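Local coordinates for protein yxeP (PDB 1YSJ) that probably catalyses the metal-dependent deacetylation of N-acetylcysteine to cysteine and acetate, a step in the breakdown of S-(2-succino)cysteine, at residues A[224-234]-A[266-274]; A[315-325]-A[352-362]. The protein carries 1 engineered substitution. All blocks are in the same frame, centred on the assembly; numbering follows the deposited sequence.

Contact 1. Residues A[224-234]-A[266-274]; sequences IDPIAAAGQII and VIPDQAEME
A230 meets M273 with its methyl group. M273 is a selenomethionine, and its terminal methyl CE lies 3.7 Å from A230 CB and close to A230 O. Its CG stands between the backbone N and the carbonyl carbon (chi1 68°). The chain then runs extended and bends at its last torsion (chi3 75°), which turns CE back along the helix toward A230. The selenium touches two isoleucines of the helix: SE is 4.0 Å from I233 CG2 and 4.1 Å from I234 CG1. These two touch it with different branches.

A230 also meets the strand two residues earlier, where its CB is 3.9 Å from A271 CB. Both residues are small, so helix 226-234 comes close here; its axis passes 7.8 Å from that of strand 270-274, at 23° between chain directions. P226, in the first turn, turns the CG corner of its ring to the backbone before the strand, 3.4 Å from P268 O. I227 crosses the P268 ring at about a right angle, its CD1 3.8 Å from P268 CG.

Further out, D225 holds the N-cap position. Its OD1 accepts a weak bond from A228 N at 3.4 Å, and also a hydrogen bond from Q238 of the second subunit. On the strand, A271 and M273 pair through their backbones with I210 and I208, and I233 packs on I299 of helix 282-302. The contact is apolar helix-on-sheet packing in the four-stranded lid of an M20 peptidase, the domain through which this family typically dimerises.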
loop_
_atom_site.group_PDB
_atom_site.type_symbol
_atom_site.label_atom_id
_atom_site.label_comp_id
_atom_site.label_asym_id
_atom_site.label_seq_id
_atom_site.Cartn_x
_atom_site.Cartn_y
_atom_site.Cartn_z
ATOM N N ILE A 224 -17.706 -1.659 5.471
ATOM C CA ILE A 224 -17.121 -2.378 4.329
ATOM C C ILE A 224 -15.790 -3.045 4.698
ATOM O O ILE A 224 -15.048 -2.543 5.549
ATOM C CB ILE A 224 -16.947 -1.457 3.072
ATOM C CG1 ILE A 224 -16.558 -2.274 1.831
ATOM C CG2 ILE A 224 -15.953 -0.320 3.339
ATOM C CD1 ILE A 224 -17.602 -3.286 1.400
ATOM N N ASP A 225 -15.495 -4.177 4.061
ATOM C CA ASP A 225 -14.201 -4.834 4.235
ATOM C C ASP A 225 -13.497 -5.090 2.894
ATOM O O ASP A 225 -13.536 -6.209 2.372
ATOM C CB ASP A 225 -14.355 -6.135 5.035
ATOM C CG ASP A 225 -13.115 -6.475 5.854
ATOM O OD1 ASP A 225 -12.045 -5.860 5.631
ATOM O OD2 ASP A 225 -13.213 -7.363 6.728
ATOM N N PRO A 226 -12.852 -4.047 2.328
ATOM C CA PRO A 226 -12.083 -4.209 1.090
ATOM C C PRO A 226 -10.765 -4.969 1.282
ATOM O O PRO A 226 -10.278 -5.595 0.336
ATOM C CB PRO A 226 -11.802 -2.767 0.664
ATOM C CG PRO A 226 -11.815 -1.992 1.920
ATOM C CD PRO A 226 -12.826 -2.652 2.810
ATOM N N ILE A 227 -10.207 -4.909 2.492
ATOM C CA ILE A 227 -8.932 -5.559 2.819
ATOM C C ILE A 227 -9.056 -7.081 2.779
ATOM O O ILE A 227 -8.239 -7.759 2.148
ATOM C CB ILE A 227 -8.403 -5.130 4.211
ATOM C CG1 ILE A 227 -8.292 -3.603 4.318
ATOM C CG2 ILE A 227 -7.071 -5.816 4.525
ATOM C CD1 ILE A 227 -7.027 -3.012 3.746
ATOM N N ALA A 228 -10.077 -7.601 3.457
ATOM C CA ALA A 228 -10.377 -9.030 3.457
ATOM C C ALA A 228 -10.621 -9.542 2.039
ATOM O O ALA A 228 -10.166 -10.629 1.682
ATOM C CB ALA A 228 -11.584 -9.324 4.355
ATOM N N ALA A 229 -11.343 -8.754 1.243
ATOM C CA ALA A 229 -11.528 -9.030 -0.175
ATOM C C ALA A 229 -10.178 -9.064 -0.900
ATOM O O ALA A 229 -9.878 -10.016 -1.620
ATOM C CB ALA A 229 -12.457 -7.992 -0.807
ATOM N N ALA A 230 -9.362 -8.035 -0.684
ATOM C CA ALA A 230 -8.041 -7.952 -1.309
ATOM C C ALA A 230 -7.150 -9.150 -0.963
ATOM O O ALA A 230 -6.435 -9.658 -1.826
ATOM C CB ALA A 230 -7.354 -6.638 -0.946
ATOM N N GLY A 231 -7.213 -9.603 0.290
ATOM C CA GLY A 231 -6.416 -10.744 0.758
ATOM C C GLY A 231 -6.732 -12.060 0.068
ATOM O O GLY A 231 -5.829 -12.845 -0.230
ATOM N N GLN A 232 -8.016 -12.301 -0.179
ATOM C CA GLN A 232 -8.482 -13.532 -0.822
ATOM C C GLN A 232 -8.179 -13.513 -2.317
ATOM O O GLN A 232 -7.882 -14.554 -2.911
ATOM C CB GLN A 232 -9.989 -13.710 -0.616
ATOM C CG GLN A 232 -10.438 -13.836 0.827
ATOM C CD GLN A 232 -10.790 -15.252 1.210
ATOM O OE1 GLN A 232 -9.966 -16.160 1.109
ATOM N NE2 GLN A 232 -12.020 -15.452 1.659
ATOM N N ILE A 233 -8.267 -12.326 -2.913
ATOM C CA ILE A 233 -7.989 -12.131 -4.335
ATOM C C ILE A 233 -6.507 -12.350 -4.639
ATOM O O ILE A 233 -6.164 -12.904 -5.679
ATOM C CB ILE A 233 -8.477 -10.740 -4.822
ATOM C CG1 ILE A 233 -10.008 -10.694 -4.814
ATOM C CG2 ILE A 233 -7.958 -10.433 -6.227
ATOM C CD1 ILE A 233 -10.601 -9.306 -4.851
ATOM N N ILE A 234 -5.639 -11.933 -3.720
ATOM C CA ILE A 234 -4.207 -12.225 -3.811
ATOM C C ILE A 234 -3.972 -13.740 -3.862
ATOM O O ILE A 234 -3.228 -14.235 -4.711
ATOM C CB ILE A 234 -3.418 -11.600 -2.628
ATOM C CG1 ILE A 234 -3.377 -10.074 -2.754
ATOM C CG2 ILE A 234 -1.994 -12.175 -2.545
ATOM C CD1 ILE A 234 -3.017 -9.359 -1.462
ATOM N N VAL A 266 -8.184 4.137 11.206
ATOM C CA VAL A 266 -9.233 4.427 10.226
ATOM C C VAL A 266 -9.454 3.260 9.265
ATOM O O VAL A 266 -8.500 2.721 8.701
ATOM C CB VAL A 266 -8.926 5.738 9.439
ATOM C CG1 VAL A 266 -9.902 5.941 8.282
ATOM C CG2 VAL A 266 -8.954 6.946 10.376
ATOM N N ILE A 267 -10.717 2.876 9.092
ATOM C CA ILE A 267 -11.100 1.829 8.141
ATOM C C ILE A 267 -11.015 2.371 6.711
ATOM O O ILE A 267 -11.690 3.351 6.381
ATOM C CB ILE A 267 -12.532 1.294 8.414
ATOM C CG1 ILE A 267 -12.717 0.968 9.902
ATOM C CG2 ILE A 267 -12.831 0.070 7.543
ATOM C CD1 ILE A 267 -14.148 1.128 10.409
ATOM N N PRO A 268 -10.176 1.742 5.863
ATOM C CA PRO A 268 -9.986 2.184 4.476
ATOM C C PRO A 268 -11.198 1.920 3.582
ATOM O O PRO A 268 -11.877 0.901 3.736
ATOM C CB PRO A 268 -8.786 1.357 4.006
ATOM C CG PRO A 268 -8.815 0.138 4.859
ATOM C CD PRO A 268 -9.340 0.571 6.188
ATOM N N ASP A 269 -11.463 2.843 2.661
ATOM C CA ASP A 269 -12.554 2.690 1.703
ATOM C C ASP A 269 -12.134 1.794 0.538
ATOM O O ASP A 269 -12.940 1.020 0.018
ATOM C CB ASP A 269 -13.013 4.057 1.181
ATOM C CG ASP A 269 -13.842 4.837 2.202
ATOM O OD1 ASP A 269 -14.641 5.700 1.776
ATOM O OD2 ASP A 269 -13.704 4.598 3.424
ATOM N N GLN A 270 -10.864 1.895 0.151
ATOM C CA GLN A 270 -10.341 1.188 -1.016
ATOM C C GLN A 270 -9.163 0.275 -0.704
ATOM O O GLN A 270 -8.465 0.446 0.297
ATOM C CB GLN A 270 -9.903 2.183 -2.094
ATOM C CG GLN A 270 -11.033 2.850 -2.854
ATOM C CD GLN A 270 -10.537 3.654 -4.043
ATOM O OE1 GLN A 270 -9.404 3.487 -4.497
ATOM N NE2 GLN A 270 -11.391 4.532 -4.559
ATOM N N ALA A 271 -8.960 -0.699 -1.586
ATOM C CA ALA A 271 -7.725 -1.462 -1.655
ATOM C C ALA A 271 -7.345 -1.602 -3.128
ATOM O O ALA A 271 -8.172 -1.993 -3.953
ATOM C CB ALA A 271 -7.897 -2.825 -1.006
ATOM N N GLU A 272 -6.105 -1.256 -3.461
ATOM C CA GLU A 272 -5.623 -1.416 -4.831
ATOM C C GLU A 272 -4.432 -2.358 -4.934
ATOM O O GLU A 272 -3.621 -2.466 -4.012
ATOM C CB GLU A 272 -5.325 -0.062 -5.500
ATOM C CG GLU A 272 -4.151 0.725 -4.915
ATOM C CD GLU A 272 -3.859 2.022 -5.668
ATOM O OE1 GLU A 272 -4.659 2.407 -6.550
ATOM O OE2 GLU A 272 -2.824 2.659 -5.375
HETATM N N MSE A 273 -4.354 -3.058 -6.060
HETATM C CA MSE A 273 -3.211 -3.904 -6.368
HETATM C C MSE A 273 -2.879 -3.858 -7.854
HETATM O O MSE A 273 -3.758 -3.636 -8.692
HETATM C CB MSE A 273 -3.442 -5.346 -5.899
HETATM C CG MSE A 273 -4.519 -6.115 -6.650
HETATM SE SE MSE A 273 -4.927 -7.822 -5.787
HETATM C CE MSE A 273 -5.953 -7.154 -4.299
ATOM N N GLU A 274 -1.604 -4.042 -8.173
ATOM C CA GLU A 274 -1.180 -4.134 -9.563
ATOM C C GLU A 274 -0.049 -5.135 -9.739
ATOM O O GLU A 274 0.581 -5.552 -8.767
ATOM C CB GLU A 274 -0.840 -2.751 -10.155
ATOM C CG GLU A 274 0.432 -2.080 -9.644
ATOM C CD GLU A 274 0.779 -0.802 -10.412
ATOM O OE1 GLU A 274 1.362 0.121 -9.802
ATOM O OE2 GLU A 274 0.476 -0.716 -11.627
#

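Contact 2. Residues A[315-325]-A[352-362]; sequences LPSVQNDGTFL and ALYQEKIPGFF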
loop_
_atom_site.group_PDB
_atom_site.type_symbol
_atom_site.label_atom_id
_atom_site.label_comp_id
_atom_site.label_asym_id
_atom_site.label_seq_id
_atom_site.Cartn_x
_atom_site.Cartn_y
_atom_site.Cartn_z
ATOM N N LEU A 315 3.722 -6.165 -23.859
ATOM C CA LEU A 315 4.425 -6.927 -24.895
ATOM C C LEU A 315 3.758 -8.261 -25.244
ATOM O O LEU A 315 3.399 -9.026 -24.346
ATOM C CB LEU A 315 5.876 -7.191 -24.482
ATOM C CG LEU A 315 6.893 -6.046 -24.473
ATOM C CD1 LEU A 315 8.232 -6.551 -23.960
ATOM C CD2 LEU A 315 7.053 -5.411 -25.852
ATOM N N PRO A 316 3.588 -8.540 -26.555
ATOM C CA PRO A 316 3.284 -9.905 -26.991
ATOM C C PRO A 316 4.489 -10.826 -26.773
ATOM O O PRO A 316 5.590 -10.357 -26.477
ATOM C CB PRO A 316 3.014 -9.742 -28.492
ATOM C CG PRO A 316 3.749 -8.506 -28.877
ATOM C CD PRO A 316 3.645 -7.601 -27.694
ATOM N N SER A 317 4.272 -12.124 -26.921
ATOM C CA SER A 317 5.342 -13.105 -26.809
ATOM C C SER A 317 6.239 -13.132 -28.055
ATOM O O SER A 317 5.757 -12.946 -29.176
ATOM C CB SER A 317 4.733 -14.483 -26.584
ATOM O OG SER A 317 5.741 -15.441 -26.357
ATOM N N VAL A 318 7.538 -13.361 -27.852
ATOM C CA VAL A 318 8.465 -13.597 -28.964
ATOM C C VAL A 318 8.142 -14.964 -29.573
ATOM O O VAL A 318 8.381 -16.006 -28.952
ATOM C CB VAL A 318 9.963 -13.499 -28.543
ATOM C CG1 VAL A 318 10.889 -13.937 -29.688
ATOM C CG2 VAL A 318 10.312 -12.084 -28.101
ATOM N N GLN A 319 7.591 -14.938 -30.785
ATOM C CA GLN A 319 7.139 -16.139 -31.485
ATOM C C GLN A 319 7.975 -16.357 -32.747
ATOM O O GLN A 319 7.946 -15.535 -33.663
ATOM C CB GLN A 319 5.656 -15.996 -31.851
ATOM C CG GLN A 319 5.005 -17.248 -32.429
ATOM C CD GLN A 319 4.378 -18.136 -31.372
ATOM O OE1 GLN A 319 4.180 -17.721 -30.231
ATOM N NE2 GLN A 319 4.050 -19.364 -31.754
ATOM N N ASN A 320 8.712 -17.465 -32.789
ATOM C CA ASN A 320 9.579 -17.779 -33.932
ATOM C C ASN A 320 8.876 -18.567 -35.041
ATOM O O ASN A 320 8.239 -19.593 -34.785
ATOM C CB ASN A 320 10.858 -18.490 -33.472
ATOM C CG ASN A 320 11.823 -17.558 -32.747
ATOM O OD1 ASN A 320 11.810 -16.348 -32.954
ATOM N ND2 ASN A 320 12.666 -18.124 -31.894
ATOM N N ASP A 321 8.999 -18.065 -36.271
ATOM C CA ASP A 321 8.393 -18.684 -37.453
ATOM C C ASP A 321 9.190 -19.916 -37.868
ATOM O O ASP A 321 10.400 -19.836 -38.086
ATOM C CB ASP A 321 8.336 -17.679 -38.611
ATOM C CG ASP A 321 7.286 -18.034 -39.657
ATOM O OD1 ASP A 321 7.335 -19.149 -40.226
ATOM O OD2 ASP A 321 6.411 -17.181 -39.923
ATOM N N GLY A 322 8.497 -21.048 -37.982
ATOM C CA GLY A 322 9.115 -22.320 -38.355
ATOM C C GLY A 322 9.640 -22.439 -39.779
ATOM O O GLY A 322 10.342 -23.399 -40.095
ATOM N N THR A 323 9.311 -21.482 -40.645
ATOM C CA THR A 323 9.826 -21.500 -42.021
ATOM C C THR A 323 11.318 -21.157 -42.080
ATOM O O THR A 323 11.985 -21.448 -43.074
ATOM C CB THR A 323 9.057 -20.544 -42.975
ATOM O OG1 THR A 323 9.258 -19.185 -42.566
ATOM C CG2 THR A 323 7.565 -20.865 -43.008
ATOM N N PHE A 324 11.829 -20.549 -41.009
ATOM C CA PHE A 324 13.230 -20.126 -40.941
ATOM C C PHE A 324 14.082 -21.049 -40.082
ATOM O O PHE A 324 15.301 -20.863 -39.977
ATOM C CB PHE A 324 13.333 -18.685 -40.439
ATOM C CG PHE A 324 12.512 -17.722 -41.233
ATOM C CD1 PHE A 324 11.431 -17.069 -40.649
ATOM C CD2 PHE A 324 12.796 -17.495 -42.584
ATOM C CE1 PHE A 324 10.652 -16.190 -41.391
ATOM C CE2 PHE A 324 12.022 -16.620 -43.337
ATOM C CZ PHE A 324 10.945 -15.966 -42.742
ATOM N N LEU A 325 13.433 -22.046 -39.485
ATOM C CA LEU A 325 14.095 -22.996 -38.598
ATOM C C LEU A 325 15.254 -23.708 -39.296
ATOM O O LEU A 325 16.368 -23.750 -38.771
ATOM C CB LEU A 325 13.077 -24.006 -38.056
ATOM C CG LEU A 325 13.507 -24.992 -36.969
ATOM C CD1 LEU A 325 13.870 -24.267 -35.685
ATOM C CD2 LEU A 325 12.391 -25.997 -36.726
ATOM N N ALA A 352 9.335 -8.804 -30.299
ATOM C CA ALA A 352 8.037 -9.475 -30.478
ATOM C C ALA A 352 7.025 -8.622 -31.239
ATOM O O ALA A 352 6.188 -9.147 -31.973
ATOM C CB ALA A 352 7.469 -9.881 -29.134
ATOM N N LEU A 353 7.112 -7.305 -31.054
ATOM C CA LEU A 353 6.266 -6.354 -31.771
ATOM C C LEU A 353 6.465 -6.431 -33.289
ATOM O O LEU A 353 5.501 -6.316 -34.047
ATOM C CB LEU A 353 6.513 -4.927 -31.271
ATOM C CG LEU A 353 5.880 -4.497 -29.945
ATOM C CD1 LEU A 353 6.322 -3.088 -29.610
ATOM C CD2 LEU A 353 4.352 -4.582 -29.976
ATOM N N TYR A 354 7.707 -6.638 -33.723
ATOM C CA TYR A 354 7.998 -6.852 -35.141
ATOM C C TYR A 354 7.299 -8.098 -35.673
ATOM O O TYR A 354 6.726 -8.075 -36.758
ATOM C CB TYR A 354 9.503 -6.983 -35.388
ATOM C CG TYR A 354 10.336 -5.779 -35.015
ATOM C CD1 TYR A 354 11.428 -5.913 -34.163
ATOM C CD2 TYR A 354 10.051 -4.513 -35.531
ATOM C CE1 TYR A 354 12.207 -4.824 -33.823
ATOM C CE2 TYR A 354 10.829 -3.410 -35.198
ATOM C CZ TYR A 354 11.905 -3.576 -34.344
ATOM O OH TYR A 354 12.685 -2.499 -33.998
ATOM N N GLN A 355 7.350 -9.174 -34.890
ATOM C CA GLN A 355 6.785 -10.476 -35.264
ATOM C C GLN A 355 5.258 -10.515 -35.302
ATOM O O GLN A 355 4.676 -11.451 -35.848
ATOM C CB GLN A 355 7.305 -11.569 -34.327
ATOM C CG GLN A 355 8.774 -11.907 -34.504
ATOM C CD GLN A 355 9.319 -12.724 -33.350
ATOM O OE1 GLN A 355 10.137 -13.626 -33.543
ATOM N NE2 GLN A 355 8.865 -12.416 -32.141
ATOM N N GLU A 356 4.613 -9.510 -34.715
ATOM C CA GLU A 356 3.166 -9.348 -34.838
ATOM C C GLU A 356 2.788 -8.947 -36.259
ATOM O O GLU A 356 1.660 -9.164 -36.692
ATOM C CB GLU A 356 2.647 -8.281 -33.870
ATOM C CG GLU A 356 2.426 -8.752 -32.445
ATOM C CD GLU A 356 1.493 -7.833 -31.669
ATOM O OE1 GLU A 356 0.534 -8.345 -31.050
ATOM O OE2 GLU A 356 1.705 -6.601 -31.682
ATOM N N LYS A 357 3.744 -8.356 -36.972
ATOM C CA LYS A 357 3.499 -7.780 -38.289
ATOM C C LYS A 357 4.031 -8.654 -39.424
ATOM O O LYS A 357 3.344 -8.864 -40.424
ATOM C CB LYS A 357 4.115 -6.375 -38.372
ATOM C CG LYS A 357 3.736 -5.435 -37.225
ATOM C CD LYS A 357 2.233 -5.161 -37.175
ATOM C CE LYS A 357 1.919 -4.008 -36.238
ATOM N NZ LYS A 357 0.527 -4.076 -35.720
ATOM N N ILE A 358 5.257 -9.150 -39.266
ATOM C CA ILE A 358 5.912 -9.968 -40.290
ATOM C C ILE A 358 6.570 -11.210 -39.674
ATOM O O ILE A 358 6.847 -11.218 -38.475
ATOM C CB ILE A 358 6.975 -9.157 -41.106
ATOM C CG1 ILE A 358 8.060 -8.579 -40.193
ATOM C CG2 ILE A 358 6.306 -8.062 -41.956
ATOM C CD1 ILE A 358 9.340 -8.231 -40.915
ATOM N N PRO A 359 6.820 -12.259 -40.494
ATOM C CA PRO A 359 7.523 -13.458 -40.032
ATOM C C PRO A 359 8.904 -13.120 -39.488
ATOM O O PRO A 359 9.599 -12.267 -40.047
ATOM C CB PRO A 359 7.658 -14.297 -41.310
ATOM C CG PRO A 359 6.567 -13.847 -42.178
ATOM C CD PRO A 359 6.441 -12.380 -41.915
ATOM N N GLY A 360 9.298 -13.781 -38.403
ATOM C CA GLY A 360 10.581 -13.490 -37.770
ATOM C C GLY A 360 11.213 -14.651 -37.032
ATOM O O GLY A 360 10.540 -15.629 -36.697
ATOM N N PHE A 361 12.513 -14.534 -36.780
ATOM C CA PHE A 361 13.244 -15.518 -35.993
ATOM C C PHE A 361 14.256 -14.860 -35.051
ATOM O O PHE A 361 15.083 -14.049 -35.469
ATOM C CB PHE A 361 13.938 -16.532 -36.906
ATOM C CG PHE A 361 14.026 -17.909 -36.322
ATOM C CD1 PHE A 361 12.995 -18.828 -36.516
ATOM C CD2 PHE A 361 15.135 -18.294 -35.575
ATOM C CE1 PHE A 361 13.065 -20.108 -35.976
ATOM C CE2 PHE A 361 15.214 -19.579 -35.026
ATOM C CZ PHE A 361 14.177 -20.483 -35.228
ATOM N N PHE A 362 14.187 -15.235 -33.778
ATOM C CA PHE A 362 15.035 -14.674 -32.738
ATOM C C PHE A 362 15.818 -15.802 -32.076
ATOM O O PHE A 362 15.233 -16.789 -31.625
ATOM C CB PHE A 362 14.150 -13.961 -31.713
ATOM C CG PHE A 362 14.893 -13.043 -30.779
ATOM C CD1 PHE A 362 15.288 -11.774 -31.195
ATOM C CD2 PHE A 362 15.157 -13.432 -29.469
ATOM C CE1 PHE A 362 15.958 -10.911 -30.323
ATOM C CE2 PHE A 362 15.826 -12.581 -28.587
ATOM C CZ PHE A 362 16.223 -11.320 -29.013
HETATM O O HOH W 1 5.261 -11.632 -31.491
HETATM O O HOH W 2 7.128 -14.726 -36.501
#
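N320 grips the backbone of F362 with both ends of its amide. OD1 accepts from F362 N at 2.8 Å, with the donor well above the carbonyl plane. ND2 donates to F362 O at 2.9 Å, in the carbonyl plane and on a lone pair. ND2 also donates to K195 O. With CG anti to the carbonyl carbon (chi1 -72°), the amide reaches the F362 backbone. CB rests over the F361 ring face, 4.0 Å from its centroid, as a CH-pi contact. With an alanine here, F362 N and O, and K195 O, are likely to lose their amide partner. Next along, D321 N donates to G360 O, almost straight at 178°. This joins the residue just past strand 306-320, which leads out of the lid, to strand 360-366 in the large sheet of the M20 catalytic domain. F362 packs beside the nickel ligand H182. D321 OD1 accepts from T323 N at 3.1 Å, forming an Asx turn, and from T323 OG1. One water donates to both S317 O and A352 O; another accepts from G360 N and donates to Q319 O. Apolar contacts lie around these bonds: A352 CB meets V318 CG2 at 3.7 Å, and the F324 ring takes P359 CB at its edge.

In the fold
The chain first builds much of the catalytic domain, including strand 175-184, and then enters the lid along strand 197-211. Contact 1 closes a loop of 31 residues inside the lid, laying helix 226-237 on strand 270-278. Helix 282-302 follows, and strand 306-320 brings the chain back. Contact 2 then closes a second loop, of 26 residues, tying the end of that strand to helix 351-355 and strand 360-366. The loops are in series and neither nest nor cross. Their centres are 40 Å apart, yet both reach the four-stranded lid sheet. Contact 1 belongs to the lid alone, whereas contact 2 joins lid to catalytic domain.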